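Esterase LipW (Mycobacterium marinum, PDB 3QH4) probably hydrolyses ester bonds as a member of the alpha/beta-hydrolase superfamily. Local coordinates at residues Ala249-Cys254 / Ser277-Ile282; Ala56-Ala61 / Tyr78-Thr83; Ala25-Thr30 / Pro212-Glu217. All coordinates share one frame; numbering follows the deposited sequence. Where two conformers were deposited one is given.

Contacts 1 and 2 lie toward the two ends of one mixed sheet, with nearest atoms about 17 Å apart. Contact 1 pairs the edge strand 278-283 with strand 250-255 in parallel. Contact 2 is the end of the antiparallel hairpin at the other edge. Both rest on backbone hydrogen bonds and apolar side-chain packing, but contact 1 is the longer ladder. Contact 3 joins a loop to the start of helix 216-227 and differs in its salt bridges. All three are partly buried. The centre of contact 2 lies about 20 Å from the chain's centre, that of contact 3 about 17 Å and that of contact 1 about 13 Å. Helix 216-227 precedes strand 250-255 of contact 1.

Contact 1. Residues Ala249-Cys254 / Ser277-Ile282; sequences ATLITC and STELHI
Ile-252 and Leu-280 lie side by side and point the same way, with Ile-252 CG2 3.8 Å from Leu-280 CD1. With CG1 anti to the backbone N (chi1 -179°), CG2 of Ile-252 is left between the N and the carbonyl carbon, where it meets both Leu-280 and Thr-278. Thr-278 CG2, on the same face, comes to 3.9 Å from Ile-252 CG2. Further along this face, Ile-282 CD1 packs on Cys-254 CB at 3.9 Å. The opposite face carries Leu-251 and Glu-279, again side by side. CD1 of Leu-251 lies against the aliphatic part of the glutamate, 3.6 Å from Glu-279 CG. Beyond them, Thr-253 CG2 and His-281 CB approach more loosely.

Behind these side chains is a parallel ladder of five backbone hydrogen bonds. Thr-250 N donates to Ser-277 O, and Glu-279 N to Thr-250 O at 2.8 Å. Ile-252 N then donates to Glu-279 O, His-281 N to Ile-252 O, and Cys-254 N to His-281 O. The strand axes are 4.7 Å apart at closest approach and 12° from parallel. CA-H groups also approach carbonyl oxygens, as where Thr-253 CA lies 3.2 Å from His-281 O.

The threonine hydroxyls find partners elsewhere. Thr-250 OG1 bonds Pro-248 O, Thr-278 OG1 bonds Val-276 O, and Thr-253 OG1 bonds His-193 ND1.

The two strands and helix 261-273 form a beta-alpha-beta unit of the alpha/beta-hydrolase fold. That helix packs on the face of Thr-250, Ile-252 and Thr-278. Helix 298-315 packs on the other face, against Leu-251, Thr-253 and His-281. Strand 189-193 flanks strand 250-255, and strand 278-283 is the outermost strand.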
loop_
_atom_site.group_PDB
_atom_site.type_symbol
_atom_site.label_atom_id
_atom_site.label_comp_id
_atom_site.label_asym_id
_atom_site.label_seq_id
_atom_site.Cartn_x
_atom_site.Cartn_y
_atom_site.Cartn_z
ATOM N N ALA A 249 -7.155 4.019 -14.481
ATOM C CA ALA A 249 -6.965 5.348 -13.912
ATOM C C ALA A 249 -6.332 5.257 -12.520
ATOM O O ALA A 249 -6.642 4.350 -11.737
ATOM C CB ALA A 249 -8.281 6.063 -13.850
ATOM N N THR A 250 -5.424 6.185 -12.240
ATOM C CA THR A 250 -4.505 6.053 -11.102
ATOM C C THR A 250 -4.462 7.325 -10.251
ATOM O O THR A 250 -4.534 8.438 -10.810
ATOM C CB THR A 250 -3.085 5.770 -11.653
ATOM O OG1 THR A 250 -3.106 4.518 -12.351
ATOM C CG2 THR A 250 -2.009 5.694 -10.521
ATOM N N LEU A 251 -4.380 7.146 -8.921
ATOM C CA LEU A 251 -3.910 8.193 -8.005
ATOM C C LEU A 251 -2.616 7.662 -7.441
ATOM O O LEU A 251 -2.582 6.553 -6.897
ATOM C CB LEU A 251 -4.887 8.463 -6.861
ATOM C CG LEU A 251 -4.295 9.364 -5.769
ATOM C CD1 LEU A 251 -4.050 10.831 -6.272
ATOM C CD2 LEU A 251 -5.248 9.374 -4.550
ATOM N N ILE A 252 -1.551 8.451 -7.572
ATOM C CA ILE A 252 -0.253 8.036 -7.036
ATOM C C ILE A 252 0.344 9.174 -6.219
ATOM O O ILE A 252 0.429 10.315 -6.692
ATOM C CB ILE A 252 0.666 7.502 -8.188
ATOM C CG1 ILE A 252 2.025 7.042 -7.640
ATOM C CG2 ILE A 252 0.887 8.557 -9.296
ATOM C CD1 ILE A 252 2.908 6.306 -8.722
ATOM N N THR A 253 0.793 8.861 -4.998
ATOM C CA THR A 253 1.185 9.903 -4.062
ATOM C C THR A 253 2.518 9.532 -3.404
ATOM O O THR A 253 2.868 8.338 -3.330
ATOM C CB THR A 253 0.098 10.058 -2.965
ATOM O OG1 THR A 253 -0.224 8.770 -2.405
ATOM C CG2 THR A 253 -1.179 10.691 -3.537
ATOM N N CYS A 254 3.287 10.532 -2.953
ATOM C CA CYS A 254 4.522 10.226 -2.217
ATOM C C CYS A 254 5.034 11.468 -1.517
ATOM O O CYS A 254 4.854 12.571 -2.032
ATOM C CB CYS A 254 5.588 9.742 -3.214
ATOM S SG CYS A 254 6.937 8.837 -2.413
ATOM N N SER A 277 -5.127 7.905 -17.321
ATOM C CA SER A 277 -5.507 9.106 -16.562
ATOM C C SER A 277 -4.878 8.977 -15.177
ATOM O O SER A 277 -5.146 8.024 -14.443
ATOM C CB SER A 277 -7.021 9.267 -16.453
ATOM O OG SER A 277 -7.327 10.438 -15.705
ATOM N N THR A 278 -4.034 9.937 -14.831
ATOM C CA THR A 278 -3.219 9.840 -13.612
ATOM C C THR A 278 -3.274 11.138 -12.826
ATOM O O THR A 278 -3.056 12.247 -13.378
ATOM C CB THR A 278 -1.725 9.531 -13.990
ATOM O OG1 THR A 278 -1.700 8.334 -14.778
ATOM C CG2 THR A 278 -0.868 9.258 -12.719
ATOM N N GLU A 279 -3.578 10.996 -11.540
ATOM C CA GLU A 279 -3.457 12.121 -10.606
ATOM C C GLU A 279 -2.220 11.838 -9.778
ATOM O O GLU A 279 -2.069 10.743 -9.213
ATOM C CB GLU A 279 -4.717 12.223 -9.737
ATOM C CG GLU A 279 -4.624 13.375 -8.731
ATOM C CD GLU A 279 -5.976 13.837 -8.222
ATOM O OE1 GLU A 279 -6.848 12.981 -8.039
ATOM O OE2 GLU A 279 -6.169 15.063 -8.014
ATOM N N LEU A 280 -1.328 12.820 -9.690
ATOM C CA LEU A 280 -0.066 12.618 -8.989
ATOM C C LEU A 280 0.109 13.714 -7.963
ATOM O O LEU A 280 -0.133 14.871 -8.264
ATOM C CB LEU A 280 1.104 12.694 -9.984
ATOM C CG LEU A 280 2.519 12.928 -9.426
ATOM C CD1 LEU A 280 2.988 11.676 -8.667
ATOM C CD2 LEU A 280 3.483 13.284 -10.577
ATOM N N HIS A 281 0.549 13.342 -6.756
ATOM C CA HIS A 281 0.934 14.349 -5.762
ATOM C C HIS A 281 2.222 14.016 -5.036
ATOM O O HIS A 281 2.387 12.876 -4.553
ATOM C CB HIS A 281 -0.133 14.546 -4.682
ATOM C CG HIS A 281 0.014 15.849 -3.971
ATOM N ND1 HIS A 281 -0.595 16.998 -4.413
ATOM C CD2 HIS A 281 0.719 16.192 -2.868
ATOM C CE1 HIS A 281 -0.277 17.998 -3.619
ATOM N NE2 HIS A 281 0.519 17.538 -2.671
ATOM N N ILE A 282 3.103 15.012 -4.945
ATOM C CA ILE A 282 4.295 14.896 -4.101
ATOM C C ILE A 282 4.065 15.854 -2.928
ATOM O O ILE A 282 3.868 17.050 -3.120
ATOM C CB ILE A 282 5.600 15.294 -4.854
ATOM C CG1 ILE A 282 5.849 14.355 -6.047
ATOM C CG2 ILE A 282 6.825 15.259 -3.879
ATOM C CD1 ILE A 282 5.988 12.839 -5.624
#

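Contact 2. Residues Ala56-Ala61 / Tyr78-Thr83; sequences AGVAVA and YRAAPT
Val-58 sets its two methyls against strand 72-79 and the residue after it. Its CG1 lies over the backbone of Arg-79, 3.5 Å from Arg-79 O, and reaches Tyr-78 CB at 4.0 Å. Its CG2 meets the methyl of Ala-80, also at 4.0 Å from CB. CG1 is anti to the backbone N (chi1 170°), and CG2 is anti to the carbonyl carbon. The forked valine thus fits the dip between Tyr-78 CB and Ala-80 CB, two bumps on the same side of the chain.

Val-60 makes the next bump. It runs alongside Tyr-78 and points the same way. Its CG2 approaches the ring obliquely, 3.8 Å from Tyr-78 CD2, with CE2 a little further. At the far end of the ring, Tyr-78 OH hydrogen-bonds His-105 ND1. Helix 105-115 also packs on this face, with Leu-109 touching both Val-58 and Tyr-78.

The small side chain of Ala-59 lies on the other face with Arg-79. The two backbones join here. Arg-79 N donates to Ala-59 O at 2.8 Å. The return bond from Ala-59 N to Arg-79 O is weak. Water 1 accepts from Arg-79 NH1 and donates a weak bond to Ala-59 O. Arg-79 NH2 donates to Leu-153 O.

Ala-59 and Arg-79 are a hydrogen-bonded antiparallel pair, and Val-60 and Tyr-78 a non-hydrogen-bonded one. They are the open end of a beta hairpin, strands 59-66 and 72-79, that forms one edge of the alpha/beta-hydrolase sheet.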
loop_
_atom_site.group_PDB
_atom_site.type_symbol
_atom_site.label_atom_id
_atom_site.label_comp_id
_atom_site.label_asym_id
_atom_site.label_seq_id
_atom_site.Cartn_x
_atom_site.Cartn_y
_atom_site.Cartn_z
ATOM N N ALA A 56 -14.355 5.912 14.095
ATOM C CA ALA A 56 -14.664 6.138 12.683
ATOM C C ALA A 56 -16.132 5.921 12.322
ATOM O O ALA A 56 -16.630 6.554 11.384
ATOM C CB ALA A 56 -13.768 5.278 11.773
ATOM N N GLY A 57 -16.804 5.026 13.051
ATOM C CA GLY A 57 -18.182 4.671 12.711
ATOM C C GLY A 57 -18.299 3.891 11.412
ATOM O O GLY A 57 -19.359 3.887 10.774
ATOM N N VAL A 58 -17.220 3.232 11.005
ATOM C CA VAL A 58 -17.228 2.383 9.809
ATOM C C VAL A 58 -17.352 0.928 10.282
ATOM O O VAL A 58 -16.587 0.509 11.154
ATOM C CB VAL A 58 -15.916 2.542 9.017
ATOM C CG1 VAL A 58 -15.800 1.477 7.888
ATOM C CG2 VAL A 58 -15.769 3.998 8.448
ATOM N N ALA A 59 -18.319 0.175 9.752
ATOM C CA ALA A 59 -18.478 -1.231 10.184
ATOM C C ALA A 59 -17.256 -2.035 9.741
ATOM O O ALA A 59 -16.764 -1.878 8.619
ATOM C CB ALA A 59 -19.743 -1.821 9.628
ATOM N N VAL A 60 -16.748 -2.858 10.651
ATOM C CA VAL A 60 -15.543 -3.658 10.406
ATOM C C VAL A 60 -15.836 -5.104 10.772
ATOM O O VAL A 60 -16.394 -5.378 11.857
ATOM C CB VAL A 60 -14.363 -3.181 11.278
ATOM C CG1 VAL A 60 -13.159 -4.159 11.155
ATOM C CG2 VAL A 60 -13.950 -1.735 10.916
ATOM N N ALA A 61 -15.432 -6.037 9.906
ATOM C CA ALA A 61 -15.570 -7.471 10.199
ATOM C C ALA A 61 -14.354 -8.229 9.673
ATOM O O ALA A 61 -13.969 -8.020 8.539
ATOM C CB ALA A 61 -16.852 -8.029 9.563
ATOM N N TYR A 78 -14.195 -3.502 5.594
ATOM C CA TYR A 78 -14.670 -2.208 6.089
ATOM C C TYR A 78 -15.854 -1.804 5.244
ATOM O O TYR A 78 -15.781 -1.872 4.021
ATOM C CB TYR A 78 -13.555 -1.155 5.941
ATOM C CG TYR A 78 -12.260 -1.488 6.641
ATOM C CD1 TYR A 78 -11.361 -2.410 6.091
ATOM C CD2 TYR A 78 -11.914 -0.847 7.827
ATOM C CE1 TYR A 78 -10.165 -2.691 6.721
ATOM C CE2 TYR A 78 -10.724 -1.107 8.470
ATOM C CZ TYR A 78 -9.854 -2.035 7.906
ATOM O OH TYR A 78 -8.681 -2.285 8.534
ATOM N N ARG A 79 -16.982 -1.434 5.872
ATOM C CA ARG A 79 -18.139 -1.046 5.074
ATOM C C ARG A 79 -18.629 0.340 5.533
ATOM O O ARG A 79 -19.006 0.536 6.705
ATOM C CB ARG A 79 -19.254 -2.097 5.131
ATOM C CG ARG A 79 -18.863 -3.485 4.563
ATOM C CD ARG A 79 -20.006 -4.441 4.746
ATOM N NE ARG A 79 -19.898 -5.667 3.967
ATOM C CZ ARG A 79 -19.410 -6.811 4.439
ATOM N NH1 ARG A 79 -18.943 -6.880 5.686
ATOM N NH2 ARG A 79 -19.371 -7.892 3.656
ATOM N N ALA A 80 -18.616 1.296 4.613
ATOM C CA ALA A 80 -19.097 2.650 4.890
ATOM C C ALA A 80 -20.043 3.160 3.797
ATOM O O ALA A 80 -20.065 4.381 3.467
ATOM C CB ALA A 80 -17.937 3.596 5.070
ATOM N N ALA A 81 -20.773 2.228 3.198
ATOM C CA ALA A 81 -21.791 2.568 2.206
ATOM C C ALA A 81 -22.819 1.456 2.158
ATOM O O ALA A 81 -22.494 0.306 2.474
ATOM C CB ALA A 81 -21.156 2.759 0.825
ATOM N N PRO A 82 -24.067 1.784 1.781
ATOM C CA PRO A 82 -25.095 0.736 1.671
ATOM C C PRO A 82 -24.812 -0.241 0.530
ATOM O O PRO A 82 -24.099 0.105 -0.439
ATOM C CB PRO A 82 -26.388 1.524 1.377
ATOM C CG PRO A 82 -26.100 2.929 1.833
ATOM C CD PRO A 82 -24.624 3.138 1.574
ATOM N N THR A 83 -25.359 -1.451 0.670
ATOM C CA THR A 83 -25.280 -2.476 -0.360
ATOM C C THR A 83 -26.073 -2.026 -1.595
ATOM O O THR A 83 -27.098 -1.347 -1.460
ATOM C CB THR A 83 -25.832 -3.841 0.151
ATOM O OG1 THR A 83 -27.160 -3.647 0.647
ATOM C CG2 THR A 83 -24.986 -4.389 1.293
HETATM O O HOH W 1 -17.896 -4.846 7.408
#

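Contact 3. Residues Ala25-Thr30 / Pro212-Glu217; sequences ARIDFT and PAFDGE
Arg-26 binds two carboxylates with the edge of its guanidinium. Its NE donates to Asp-215 OD2 at 2.8 Å, in a salt bridge. Its NH2 adds a weak bond to the same oxygen and a salt bridge to Glu-217 OE1 at 3.1 Å. Both acceptors lie near the guanidinium plane, yet each is met from above its own carboxylate plane. A bend at chi3 (72°) places NE beside Asp-215. NH1 donates to Val-6 O and to water 2, which donates to Glu-217 OE1. Glu-217 has two deposited conformers, so its bonds are less certain.

Asp-215 is also the N-cap of helix 216-227, its OD1 accepting from Ala-218 N. Water 3 accepts from Ile-27 N and donates weakly to OD2. In the other segment, Thr-30 is the N-cap of helix 31-56. Asp-28 OD1 accepts from Thr-30 N, making an Asx turn, and from Thr-30 OG1 on the same face of its carboxylate. The contact lies where helices 31-56 and 216-227 of this alpha/beta-hydrolase begin. Phe-214 also touches the probable Ser-His-Asp triad.

One backbone bond joins the segments, from Ala-213 N to Ala-25 O at 3.0 Å and nearly straight at 169°. The rest of the packing is apolar. Ile-27 CG2 rests 3.9 Å from Phe-214 CD1. Phe-214 turns its edge to the face of Phe-29 in a T-shaped pair, with ring planes at 73° and CE1 atoms of the two residues 4.0 Å apart. Met-222 and Ile-34 also touch Phe-29, and Phe-29 O accepts from His-225 NE2.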
loop_
_atom_site.group_PDB
_atom_site.type_symbol
_atom_site.label_atom_id
_atom_site.label_comp_id
_atom_site.label_asym_id
_atom_site.label_seq_id
_atom_site.Cartn_x
_atom_site.Cartn_y
_atom_site.Cartn_z
ATOM N N ALA A 25 14.196 7.830 14.036
ATOM C CA ALA A 25 15.050 6.642 13.844
ATOM C C ALA A 25 14.939 6.052 12.461
ATOM O O ALA A 25 13.857 6.025 11.860
ATOM C CB ALA A 25 14.735 5.564 14.900
ATOM N N ARG A 26 16.088 5.586 11.961
ATOM C CA ARG A 26 16.109 4.728 10.779
ATOM C C ARG A 26 15.553 3.356 11.138
ATOM O O ARG A 26 15.635 2.902 12.291
ATOM C CB ARG A 26 17.533 4.545 10.263
ATOM C CG ARG A 26 18.181 5.844 9.776
ATOM C CD ARG A 26 19.635 5.595 9.401
ATOM N NE ARG A 26 19.720 4.819 8.164
ATOM C CZ ARG A 26 20.833 4.243 7.713
ATOM N NH1 ARG A 26 21.953 4.295 8.436
ATOM N NH2 ARG A 26 20.838 3.605 6.553
ATOM N N ILE A 27 14.967 2.692 10.152
ATOM C CA ILE A 27 14.607 1.276 10.302
ATOM C C ILE A 27 15.851 0.431 10.073
ATOM O O ILE A 27 16.792 0.856 9.396
ATOM C CB ILE A 27 13.503 0.870 9.280
ATOM C CG1 ILE A 27 12.799 -0.435 9.692
ATOM C CG2 ILE A 27 14.043 0.812 7.838
ATOM C CD1 ILE A 27 11.484 -0.643 8.927
ATOM N N ASP A 28 15.838 -0.776 10.630
ATOM C CA ASP A 28 16.858 -1.775 10.344
ATOM C C ASP A 28 16.084 -2.908 9.666
ATOM O O ASP A 28 15.191 -3.491 10.259
ATOM C CB ASP A 28 17.473 -2.212 11.675
ATOM C CG ASP A 28 18.478 -3.339 11.536
ATOM O OD1 ASP A 28 18.572 -3.978 10.466
ATOM O OD2 ASP A 28 19.183 -3.587 12.543
ATOM N N PHE A 29 16.425 -3.212 8.414
ATOM C CA PHE A 29 15.606 -4.175 7.664
ATOM C C PHE A 29 16.325 -5.492 7.425
ATOM O O PHE A 29 16.024 -6.200 6.474
ATOM C CB PHE A 29 15.092 -3.574 6.340
ATOM C CG PHE A 29 13.671 -3.989 6.000
ATOM C CD1 PHE A 29 12.629 -3.645 6.841
ATOM C CD2 PHE A 29 13.390 -4.694 4.823
ATOM C CE1 PHE A 29 11.300 -4.026 6.544
ATOM C CE2 PHE A 29 12.057 -5.077 4.506
ATOM C CZ PHE A 29 11.029 -4.717 5.373
ATOM N N THR A 30 17.264 -5.832 8.314
ATOM C CA THR A 30 17.835 -7.190 8.295
ATOM C C THR A 30 16.769 -8.190 8.734
ATOM O O THR A 30 15.807 -7.819 9.402
ATOM C CB THR A 30 19.068 -7.320 9.244
ATOM O OG1 THR A 30 18.670 -7.022 10.589
ATOM C CG2 THR A 30 20.199 -6.401 8.800
ATOM N N PRO A 212 14.898 8.803 8.123
ATOM C CA PRO A 212 14.119 8.075 9.121
ATOM C C PRO A 212 12.963 7.274 8.495
ATOM O O PRO A 212 12.573 7.545 7.358
ATOM C CB PRO A 212 13.557 9.188 10.004
ATOM C CG PRO A 212 13.429 10.386 9.078
ATOM C CD PRO A 212 14.551 10.238 8.053
ATOM N N ALA A 213 12.468 6.291 9.248
ATOM C CA ALA A 213 11.258 5.486 8.938
ATOM C C ALA A 213 11.470 4.435 7.853
ATOM O O ALA A 213 11.222 3.248 8.082
ATOM C CB ALA A 213 10.024 6.380 8.657
ATOM N N PHE A 214 11.950 4.866 6.689
ATOM C CA PHE A 214 12.420 3.940 5.665
ATOM C C PHE A 214 13.457 4.664 4.839
ATOM O O PHE A 214 13.420 5.893 4.695
ATOM C CB PHE A 214 11.290 3.433 4.751
ATOM C CG PHE A 214 11.477 1.981 4.337
ATOM C CD1 PHE A 214 11.114 0.949 5.211
ATOM C CD2 PHE A 214 12.034 1.667 3.100
ATOM C CE1 PHE A 214 11.303 -0.411 4.838
ATOM C CE2 PHE A 214 12.224 0.333 2.698
ATOM C CZ PHE A 214 11.879 -0.705 3.564
ATOM N N ASP A 215 14.388 3.899 4.277
ATOM C CA ASP A 215 15.494 4.512 3.564
ATOM C C ASP A 215 15.970 3.607 2.457
ATOM O O ASP A 215 15.422 2.499 2.256
ATOM C CB ASP A 215 16.625 4.947 4.547
ATOM C CG ASP A 215 17.276 3.774 5.274
ATOM O OD1 ASP A 215 17.506 2.735 4.618
ATOM O OD2 ASP A 215 17.624 3.892 6.490
ATOM N N GLY A 216 16.956 4.109 1.704
ATOM C CA GLY A 216 17.452 3.437 0.512
ATOM C C GLY A 216 18.192 2.139 0.828
ATOM O O GLY A 216 18.184 1.174 0.027
ATOM N N GLU A 217 18.869 2.122 1.968
ATOM C CA GLU A 217 19.548 0.891 2.363
ATOM C C GLU A 217 18.541 -0.205 2.705
ATOM O O GLU A 217 18.696 -1.357 2.255
ATOM C CB GLU A 217 20.555 1.161 3.469
ATOM C CG GLU A 217 21.649 2.046 2.933
ATOM C CD GLU A 217 22.729 2.383 3.933
ATOM O OE1 GLU A 217 22.815 1.738 5.002
ATOM O OE2 GLU A 217 23.507 3.308 3.623
HETATM O O HOH W 2 24.026 2.079 7.473
HETATM O O HOH W 3 15.137 4.222 7.631
HETATM O O HOH W 4 18.173 0.939 7.032
#